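Local coordinates for proximal thread matrix protein 1 (Mytilus galloprovincialis, PDB 4CN9) that probably binds collagen in the matrix of the mussel byssus and holds zinc in a metal-ion-dependent adhesion site, at residues A[78-83]-A[170-175]; A[198-203]-A[228-233]. All coordinates share one frame; numbering follows the deposited sequence.

Contact 1 (A[78-83]-A[170-175]); sequences KDFVKE and ILMTDG. With ZN (zinc ion), chain C.
Met172, on strand 166-173, reaches helix 73-85 with the end of its side chain, between Phe80 and Val81. The thioether is bent (chi3 63°), which turns CE to the Phe80 ring while SD faces the valine. Met172 CE lies 3.8 Å from Phe80 CD2, and Met172 SD is 3.9 Å from Val81 CG2. This Met-aromatic contact is oblique: Met172 SD stands 5.3 Å from the centroid of the Phe80 ring and 74° off its normal. Ile200 and Leu230 also press on both Phe80 and Met172, so the contact is buried and apolar.

One residue on, the strand ends and the chemistry becomes polar. Thr173 OG1 accepts from Gly175 N at 3.1 Å with an N-H...O angle of 153°, which closes an ST turn. The same hydroxyl is hydrogen-bonded to Asp61 OD2, a carboxylate that Asp174 N also meets. Asp174 follows and binds zinc through one oxygen: OD1 is 2.1 Å from the metal, whereas OD2 stays 3.3 Å away. Three waters are also ligands, and one of them donates to Asp174 O at 2.9 Å. Ser63 and Ser65 complete the coordination. Two serines and an aspartate carried at the C-terminal ends of parallel strands of a mixed sheet, with Asp61 in the second shell, identify the zinc-occupied MIDAS of a von Willebrand factor type A domain.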
loop_
_atom_site.group_PDB
_atom_site.type_symbol
_atom_site.label_atom_id
_atom_site.label_comp_id
_atom_site.label_asym_id
_atom_site.label_seq_id
_atom_site.Cartn_x
_atom_site.Cartn_y
_atom_site.Cartn_z
ATOM N N LYS A 78 -18.599 13.677 -11.596
ATOM C CA LYS A 78 -18.415 15.020 -11.070
ATOM C C LYS A 78 -19.007 15.138 -9.672
ATOM O O LYS A 78 -18.412 15.743 -8.771
ATOM C CB LYS A 78 -19.069 16.046 -11.993
ATOM C CG LYS A 78 -18.307 16.277 -13.271
ATOM C CD LYS A 78 -19.026 17.227 -14.184
ATOM C CE LYS A 78 -18.157 17.574 -15.382
ATOM N NZ LYS A 78 -18.740 18.657 -16.191
ATOM N N ASP A 79 -20.198 14.571 -9.501
ATOM C CA ASP A 79 -20.886 14.617 -8.212
ATOM C C ASP A 79 -20.083 13.903 -7.135
ATOM O O ASP A 79 -19.965 14.383 -6.000
ATOM C CB ASP A 79 -22.293 14.024 -8.344
ATOM C CG ASP A 79 -23.227 14.921 -9.149
ATOM O OD1 ASP A 79 -22.863 16.087 -9.394
ATOM O OD2 ASP A 79 -24.326 14.468 -9.528
ATOM N N PHE A 80 -19.512 12.764 -7.497
ATOM C CA PHE A 80 -18.674 12.027 -6.571
ATOM C C PHE A 80 -17.505 12.898 -6.108
ATOM O O PHE A 80 -17.178 12.920 -4.925
ATOM C CB PHE A 80 -18.181 10.728 -7.218
ATOM C CG PHE A 80 -17.276 9.925 -6.339
ATOM C CD1 PHE A 80 -17.792 9.179 -5.295
ATOM C CD2 PHE A 80 -15.906 9.926 -6.541
ATOM C CE1 PHE A 80 -16.967 8.435 -4.484
ATOM C CE2 PHE A 80 -15.074 9.192 -5.724
ATOM C CZ PHE A 80 -15.607 8.442 -4.694
ATOM N N VAL A 81 -16.890 13.631 -7.034
ATOM C CA VAL A 81 -15.721 14.441 -6.695
ATOM C C VAL A 81 -16.135 15.627 -5.826
ATOM O O VAL A 81 -15.425 16.013 -4.908
ATOM C CB VAL A 81 -14.977 14.919 -7.965
ATOM C CG1 VAL A 81 -13.807 15.821 -7.603
ATOM C CG2 VAL A 81 -14.495 13.711 -8.766
ATOM N N LYS A 82 -17.305 16.189 -6.112
ATOM C CA LYS A 82 -17.874 17.226 -5.262
ATOM C C LYS A 82 -18.058 16.742 -3.832
ATOM O O LYS A 82 -17.806 17.476 -2.882
ATOM C CB LYS A 82 -19.219 17.682 -5.814
ATOM C CG LYS A 82 -19.117 18.486 -7.063
ATOM C CD LYS A 82 -20.498 18.954 -7.519
ATOM C CE LYS A 82 -20.409 19.608 -8.878
ATOM N NZ LYS A 82 -21.745 19.856 -9.471
ATOM N N GLU A 83 -18.511 15.503 -3.679
ATOM C CA GLU A 83 -18.713 14.935 -2.361
ATOM C C GLU A 83 -17.385 14.764 -1.611
ATOM O O GLU A 83 -17.316 14.971 -0.400
ATOM C CB GLU A 83 -19.465 13.608 -2.484
ATOM C CG GLU A 83 -20.911 13.826 -2.936
ATOM C CD GLU A 83 -21.568 12.571 -3.458
ATOM O OE1 GLU A 83 -21.020 11.476 -3.248
ATOM O OE2 GLU A 83 -22.637 12.683 -4.087
ATOM N N ILE A 170 -6.174 10.692 -6.018
ATOM C CA ILE A 170 -7.291 9.780 -6.193
ATOM C C ILE A 170 -7.537 9.602 -7.696
ATOM O O ILE A 170 -7.946 10.528 -8.393
ATOM C CB ILE A 170 -8.557 10.299 -5.471
ATOM C CG1 ILE A 170 -8.306 10.326 -3.959
ATOM C CG2 ILE A 170 -9.755 9.415 -5.791
ATOM C CD1 ILE A 170 -9.174 11.279 -3.180
ATOM N N LEU A 171 -7.227 8.406 -8.176
ATOM C CA LEU A 171 -7.362 8.044 -9.585
ATOM C C LEU A 171 -8.703 7.349 -9.822
ATOM O O LEU A 171 -9.076 6.435 -9.081
ATOM C CB LEU A 171 -6.214 7.122 -9.991
ATOM C CG LEU A 171 -6.305 6.334 -11.303
ATOM C CD1 LEU A 171 -6.193 7.250 -12.471
ATOM C CD2 LEU A 171 -5.207 5.284 -11.357
ATOM N N MET A 172 -9.423 7.802 -10.843
ATOM C CA MET A 172 -10.698 7.207 -11.241
ATOM C C MET A 172 -10.613 6.805 -12.703
ATOM O O MET A 172 -10.383 7.652 -13.562
ATOM C CB MET A 172 -11.834 8.222 -11.068
ATOM C CG MET A 172 -11.973 8.781 -9.656
ATOM S SD MET A 172 -13.163 10.166 -9.598
ATOM C CE MET A 172 -14.635 9.300 -10.089
ATOM N N THR A 173 -10.809 5.526 -13.005
ATOM C CA THR A 173 -10.727 5.076 -14.393
ATOM C C THR A 173 -11.709 3.954 -14.738
ATOM O O THR A 173 -12.104 3.172 -13.877
ATOM C CB THR A 173 -9.296 4.639 -14.735
ATOM O OG1 THR A 173 -9.186 4.319 -16.131
ATOM C CG2 THR A 173 -8.883 3.459 -13.900
ATOM N N ASP A 174 -12.120 3.903 -16.007
ATOM C CA ASP A 174 -12.945 2.807 -16.488
ATOM C C ASP A 174 -12.188 1.967 -17.504
ATOM O O ASP A 174 -12.792 1.195 -18.264
ATOM C CB ASP A 174 -14.256 3.332 -17.094
ATOM C CG ASP A 174 -14.107 3.794 -18.547
ATOM O OD1 ASP A 174 -13.014 4.286 -18.954
ATOM O OD2 ASP A 174 -15.112 3.663 -19.281
ATOM N N GLY A 175 -10.866 2.090 -17.515
ATOM C CA GLY A 175 -10.089 1.437 -18.552
ATOM C C GLY A 175 -8.742 0.921 -18.095
ATOM O O GLY A 175 -8.348 1.067 -16.938
HETATM ZN ZN ZN C . -12.288 4.322 -20.932
HETATM O O HOH W 1 -12.328 2.209 -20.978
HETATM O O HOH W 2 -10.462 4.441 -19.936
HETATM O O HOH W 3 -11.441 4.115 -22.821
#

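Contact 2 (A[198-203]-A[228-233])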
loop_
_atom_site.group_PDB
_atom_site.type_symbol
_atom_site.label_atom_id
_atom_site.label_comp_id
_atom_site.label_asym_id
_atom_site.label_seq_id
_atom_site.Cartn_x
_atom_site.Cartn_y
_atom_site.Cartn_z
ATOM N N ILE A 198 -4.739 6.494 -4.216
ATOM C CA ILE A 198 -5.958 5.695 -4.141
ATOM C C ILE A 198 -6.445 5.523 -5.570
ATOM O O ILE A 198 -6.430 6.479 -6.360
ATOM C CB ILE A 198 -7.039 6.400 -3.276
ATOM C CG1 ILE A 198 -6.575 6.466 -1.820
ATOM C CG2 ILE A 198 -8.382 5.679 -3.372
ATOM C CD1 ILE A 198 -7.138 7.646 -1.019
ATOM N N ALA A 199 -6.840 4.304 -5.917
ATOM C CA ALA A 199 -7.308 4.003 -7.261
ATOM C C ALA A 199 -8.739 3.445 -7.231
ATOM O O ALA A 199 -9.028 2.491 -6.508
ATOM C CB ALA A 199 -6.377 2.993 -7.921
ATOM N N ILE A 200 -9.618 4.057 -8.013
ATOM C CA ILE A 200 -10.992 3.600 -8.188
ATOM C C ILE A 200 -11.222 3.114 -9.613
ATOM O O ILE A 200 -11.025 3.856 -10.599
ATOM C CB ILE A 200 -12.004 4.713 -7.894
ATOM C CG1 ILE A 200 -11.815 5.253 -6.478
ATOM C CG2 ILE A 200 -13.437 4.183 -8.096
ATOM C CD1 ILE A 200 -12.432 6.602 -6.227
ATOM N N GLY A 201 -11.648 1.862 -9.712
ATOM C CA GLY A 201 -11.948 1.227 -10.975
ATOM C C GLY A 201 -13.449 1.068 -11.153
ATOM O O GLY A 201 -14.145 0.596 -10.261
ATOM N N ILE A 202 -13.938 1.486 -12.309
ATOM C CA ILE A 202 -15.361 1.421 -12.616
ATOM C C ILE A 202 -15.629 0.552 -13.842
ATOM O O ILE A 202 -14.997 0.721 -14.883
ATOM C CB ILE A 202 -15.924 2.820 -12.847
ATOM C CG1 ILE A 202 -15.655 3.685 -11.621
ATOM C CG2 ILE A 202 -17.429 2.749 -13.099
ATOM C CD1 ILE A 202 -15.077 5.028 -11.920
ATOM N N GLY A 203 -16.574 -0.381 -13.711
ATOM C CA GLY A 203 -17.000 -1.214 -14.825
ATOM C C GLY A 203 -16.097 -2.398 -15.101
ATOM O O GLY A 203 -15.371 -2.846 -14.227
ATOM N N SER A 228 -23.196 4.597 -11.406
ATOM C CA SER A 228 -24.344 4.836 -10.530
ATOM C C SER A 228 -24.045 4.513 -9.075
ATOM O O SER A 228 -24.668 5.065 -8.173
ATOM C CB SER A 228 -25.549 4.009 -10.986
ATOM O OG SER A 228 -25.824 4.240 -12.359
ATOM N N GLU A 229 -23.085 3.624 -8.845
ATOM C CA GLU A 229 -22.771 3.178 -7.494
ATOM C C GLU A 229 -21.532 3.838 -6.892
ATOM O O GLU A 229 -21.104 3.473 -5.799
ATOM C CB GLU A 229 -22.595 1.668 -7.481
ATOM C CG GLU A 229 -23.853 0.915 -7.847
ATOM C CD GLU A 229 -23.643 -0.578 -7.816
ATOM O OE1 GLU A 229 -22.690 -1.059 -8.465
ATOM O OE2 GLU A 229 -24.419 -1.273 -7.131
ATOM N N LEU A 230 -20.969 4.823 -7.580
ATOM C CA LEU A 230 -19.784 5.502 -7.075
ATOM C C LEU A 230 -19.956 5.957 -5.646
ATOM O O LEU A 230 -19.024 5.876 -4.847
ATOM C CB LEU A 230 -19.444 6.725 -7.929
ATOM C CG LEU A 230 -18.362 6.462 -8.963
ATOM C CD1 LEU A 230 -18.234 7.662 -9.863
ATOM C CD2 LEU A 230 -17.019 6.110 -8.292
ATOM N N SER A 231 -21.145 6.459 -5.330
ATOM C CA SER A 231 -21.397 7.050 -4.026
ATOM C C SER A 231 -21.201 6.040 -2.899
ATOM O O SER A 231 -20.921 6.419 -1.760
ATOM C CB SER A 231 -22.809 7.640 -3.972
ATOM O OG SER A 231 -23.776 6.637 -4.213
ATOM N N THR A 232 -21.333 4.755 -3.206
ATOM C CA THR A 232 -21.152 3.737 -2.179
ATOM C C THR A 232 -19.679 3.594 -1.776
ATOM O O THR A 232 -19.358 2.887 -0.827
ATOM C CB THR A 232 -21.708 2.364 -2.616
ATOM O OG1 THR A 232 -20.923 1.820 -3.681
ATOM C CG2 THR A 232 -23.164 2.484 -3.059
ATOM N N LEU A 233 -18.786 4.280 -2.480
ATOM C CA LEU A 233 -17.366 4.172 -2.180
ATOM C C LEU A 233 -16.871 5.370 -1.388
ATOM O O LEU A 233 -15.721 5.390 -0.956
ATOM C CB LEU A 233 -16.541 4.045 -3.470
ATOM C CG LEU A 233 -16.856 2.893 -4.430
ATOM C CD1 LEU A 233 -15.922 2.963 -5.625
ATOM C CD2 LEU A 233 -16.752 1.531 -3.754
#
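Glu229 O is gripped twice by Thr232, through the backbone N at 2.9 Å and through OG1 at 2.7 Å. The hydroxyl donates in the carbonyl plane, with a C=O...O angle of 155°; its bond limits the rotation of the threonine side chain, while the N-H bond belongs to the turn. A further bond from Leu233 N to Leu230 O repeats the three-residue spacing, which is the evidence for a 3-10 turn across 228-233.

This turn presents two leucines to strand 195-202. The shortest approach is Ile200 CG2 to Leu233 CD1, at 3.7 Å, where the two side chains lie alongside each other and run in opposite directions. The same methyl serves Leu230 as well, since Ile200 CG2 is 4.1 Å from Leu230 CD2. Ile200 can offer it because CG2 is anti to its backbone N, with CG1 taking the place beside that nitrogen. Leu230 departs from a staggered first torsion (chi1 -98°), and its CD2 also approaches Ile202, with Leu230 CD2 4.3 Å from Ile202 CD1. No hydrogen bond crosses the contact, which rests on methyl groups of isoleucine and leucine.

Val237 of helix 234-241 adds apolar cover to Ile200. The side chains of Ile202 and the zinc ligand Asp174 are about 5 Å apart at their nearest atoms, so the packing reaches close to the metal site. The arrangement is that of an alpha/beta von Willebrand factor type A domain, in which a connection after the edge strand 221-224 folds back over a face of the central sheet.

Overall arrangement
From the N terminus, helix 73-85 comes first, and contact 1 closes a loop of 86 residues when strand 166-173 returns to it. The chain then runs through helix 183-192 into strand 195-202, and contact 2 closes a shorter loop of 24 residues at the turn before helix 234-241. The two loops follow in series and neither encloses the other. They are nevertheless joined in space, with the centres of the two contacts about 7 Å apart, because their strands are parallel neighbours in one sheet: Leu171 O lies 2.7 Å from Ile200 N, a probable hydrogen bond. Together they tie helix 73-85 and the 228-233 turn to strands 166-173 and 195-202, the first leading into the zinc ligand Asp174.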